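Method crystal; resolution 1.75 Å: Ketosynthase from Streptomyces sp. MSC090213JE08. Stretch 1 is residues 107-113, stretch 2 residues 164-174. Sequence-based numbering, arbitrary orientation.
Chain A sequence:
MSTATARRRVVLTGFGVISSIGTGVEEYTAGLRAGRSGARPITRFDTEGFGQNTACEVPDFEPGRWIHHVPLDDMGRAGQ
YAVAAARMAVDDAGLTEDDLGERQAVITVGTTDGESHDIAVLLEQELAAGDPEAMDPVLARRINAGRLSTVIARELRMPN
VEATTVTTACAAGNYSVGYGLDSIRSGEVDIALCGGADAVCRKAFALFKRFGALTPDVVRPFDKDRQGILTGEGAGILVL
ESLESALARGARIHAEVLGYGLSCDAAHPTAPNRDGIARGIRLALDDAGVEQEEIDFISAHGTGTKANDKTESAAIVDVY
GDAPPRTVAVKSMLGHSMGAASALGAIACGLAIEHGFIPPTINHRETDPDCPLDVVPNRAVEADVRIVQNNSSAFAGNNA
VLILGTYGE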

# COMPACT_ATOMS: atom_id res chain seq x y z
N ILE A 107 -3.35 -2.78 11.44
CA ILE A 107 -4.11 -1.66 10.91
C ILE A 107 -3.61 -1.44 9.49
O ILE A 107 -2.47 -1.13 9.31
CB ILE A 107 -3.92 -0.40 11.75
CG1 ILE A 107 -4.39 -0.59 13.19
CG2 ILE A 107 -4.58 0.79 11.07
CD1 ILE A 107 -4.12 0.61 14.06
N THR A 108 -4.48 -1.67 8.53
CA THR A 108 -4.06 -1.62 7.14
C THR A 108 -5.13 -0.84 6.40
O THR A 108 -6.31 -1.21 6.42
CB THR A 108 -3.74 -3.03 6.65
OG1 THR A 108 -3.42 -2.97 5.26
CG2 THR A 108 -4.86 -3.99 6.90
N VAL A 109 -4.68 0.32 5.91
CA VAL A 109 -5.46 1.30 5.24
C VAL A 109 -4.95 1.37 3.80
O VAL A 109 -3.80 1.63 3.56
CB VAL A 109 -5.37 2.68 5.89
CG1 VAL A 109 -6.22 3.67 5.11
CG2 VAL A 109 -5.82 2.65 7.34
N GLY A 110 -5.88 1.21 2.88
CA GLY A 110 -5.59 1.36 1.48
C GLY A 110 -5.71 2.81 1.07
O GLY A 110 -6.49 3.54 1.62
N THR A 111 -4.96 3.21 0.05
CA THR A 111 -5.11 4.53 -0.52
C THR A 111 -4.63 4.56 -1.96
O THR A 111 -3.73 3.81 -2.34
CB THR A 111 -4.36 5.60 0.28
OG1 THR A 111 -4.99 6.83 -0.08
CG2 THR A 111 -2.90 5.71 -0.02
N THR A 112 -5.21 5.49 -2.74
CA THR A 112 -4.69 5.74 -4.10
C THR A 112 -3.75 6.93 -4.07
O THR A 112 -2.65 6.87 -4.55
CB THR A 112 -5.85 5.97 -5.08
OG1 THR A 112 -6.66 4.78 -5.11
CG2 THR A 112 -5.37 6.37 -6.45
N ASP A 113 -4.27 8.05 -3.51
CA ASP A 113 -3.70 9.38 -3.63
C ASP A 113 -3.22 9.91 -2.29
O ASP A 113 -2.35 10.77 -2.26
CB ASP A 113 -4.70 10.36 -4.24
CG ASP A 113 -5.01 10.00 -5.69
OD1 ASP A 113 -4.02 9.80 -6.44
OD2 ASP A 113 -6.20 9.85 -6.00
N THR A 164 0.19 -0.68 8.18
CA THR A 164 0.60 -0.83 6.84
C THR A 164 -0.40 -0.11 5.95
O THR A 164 -1.59 -0.47 5.88
CB THR A 164 0.64 -2.31 6.43
OG1 THR A 164 1.52 -2.98 7.32
CG2 THR A 164 1.17 -2.49 5.03
N THR A 165 0.07 0.88 5.22
CA THR A 165 -0.79 1.44 4.20
C THR A 165 -0.54 0.71 2.88
O THR A 165 0.59 0.65 2.44
CB THR A 165 -0.48 2.91 3.97
OG1 THR A 165 -0.74 3.50 5.25
CG2 THR A 165 -1.38 3.56 2.94
N VAL A 166 -1.61 0.17 2.31
CA VAL A 166 -1.53 -0.52 1.06
C VAL A 166 -1.88 0.48 -0.06
O VAL A 166 -2.95 1.06 -0.11
CB VAL A 166 -2.41 -1.77 1.08
CG1 VAL A 166 -2.36 -2.44 -0.28
CG2 VAL A 166 -1.95 -2.73 2.18
N THR A 167 -0.96 0.64 -0.99
CA THR A 167 -1.11 1.67 -2.02
C THR A 167 -1.36 0.97 -3.37
O THR A 167 -0.59 1.13 -4.26
CB THR A 167 0.11 2.58 -2.08
OG1 THR A 167 1.28 1.83 -2.40
CG2 THR A 167 0.32 3.32 -0.76
N THR A 168 -2.41 0.16 -3.41
CA THR A 168 -2.82 -0.53 -4.63
C THR A 168 -4.09 0.13 -5.17
O THR A 168 -5.03 -0.53 -5.71
CB THR A 168 -2.95 -2.03 -4.37
OG1 THR A 168 -3.94 -2.23 -3.36
CG2 THR A 168 -1.65 -2.69 -3.95
N ALA A 169 -4.18 1.44 -4.93
CA ALA A 169 -5.21 2.31 -5.53
C ALA A 169 -6.64 1.77 -5.32
O ALA A 169 -7.08 1.56 -4.17
CB ALA A 169 -4.83 2.55 -6.96
N CYS A 170 -7.43 1.57 -6.39
CA CYS A 170 -8.85 1.22 -6.20
C CYS A 170 -9.06 -0.13 -5.53
O CYS A 170 -10.15 -0.39 -4.92
CB CYS A 170 -9.58 1.13 -7.53
SG CYS A 170 -8.85 2.30 -8.68
N ALA A 171 -8.03 -0.98 -5.59
CA ALA A 171 -8.15 -2.29 -5.03
C ALA A 171 -7.67 -2.29 -3.57
O ALA A 171 -7.76 -3.30 -2.92
CB ALA A 171 -7.35 -3.28 -5.85
N ALA A 172 -7.21 -1.15 -3.07
CA ALA A 172 -6.42 -1.14 -1.85
C ALA A 172 -7.28 -1.58 -0.67
O ALA A 172 -6.83 -2.31 0.18
CB ALA A 172 -5.79 0.21 -1.69
N GLY A 173 -8.56 -1.18 -0.62
CA GLY A 173 -9.46 -1.61 0.46
C GLY A 173 -9.57 -3.13 0.58
O GLY A 173 -9.46 -3.67 1.60
N ASN A 174 -9.77 -3.80 -0.55
CA ASN A 174 -9.87 -5.23 -0.61
C ASN A 174 -8.53 -5.88 -0.25
O ASN A 174 -8.50 -6.89 0.45
CB ASN A 174 -10.29 -5.70 -2.00
CG ASN A 174 -11.79 -5.84 -2.15
OD1 ASN A 174 -12.53 -5.63 -1.19
ND2 ASN A 174 -12.23 -6.11 -3.38

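Two neighbouring parallel β-strands, paired from T108–T164 to G110–V166, are joined by a ladder of backbone hydrogen bonds, and at its end T111 and T112 also pack against the turn and helix start that follow the second strand. The strands run in the same direction, their axes 25° apart, and the pairs T108–T164, V109–T165 and G110–V166 lie side by side. The ladder alternates in the way parallel strands require: T164 N donates to I107 O (2.9 Å), V109 N to T164 O (3.2 Å), V166 N to V109 O (2.9 Å) and T111 N to V166 O (2.9 Å). CA-H...O contacts fill the gaps between these rungs, with T108 CA 3.0 Å from T164 O, T165 CA 3.1 Å from V109 O and G110 CA 3.1 Å from V166 O. Each of these carbonyl oxygens thus meets both an N-H and a neighbouring CA-H across the strands.

Side chains leave the sheet on alternate faces. T108, T164 and V166 share one face, where T108 OG1 lies 3.4 Å from V166 CG2; V109 and T165 occupy the other. The β-branched threonines and valines suit the extended backbone, and their methyl groups suit a buried sheet. T165 OG1 is hydrogen-bonded elsewhere in the structure, so its polar end is satisfied despite burial, while its CG2 rests 4.0 Å from T111 CG2.

G110 is the tight point. The helix start meets the sheet at G110, where A172 CB points toward the first stretch, reaching 3.4 Å from G110 CA and 3.6 Å from T111 N. A CB at G110 would lie only 2.5 Å from A172 CB and 2.9 Å from G173 N, so the absence of a side chain is what lets the helix start come this close. The small methyl of A172 packs directly on the glycine.

Past the ladder, T111 O approaches the turn, 3.4 Å from T167 CA in a further CA-H...O contact, and the methyls T111 CG2 and T167 CG2 meet at 4.1 Å. T112 turns its OG1 onto A169, 2.9 Å from A169 CA and 3.4 Å from A169 CB, a close packing contact rather than a hydrogen bond. A169 has positive phi (53°), and the turn is braced from within by A171 N to T168 O (3.0 Å) and A172 N to A169 O (2.9 Å). Together the two stretches bury 461 Å², summed over both sides, with T111 contributing the largest share of any residue.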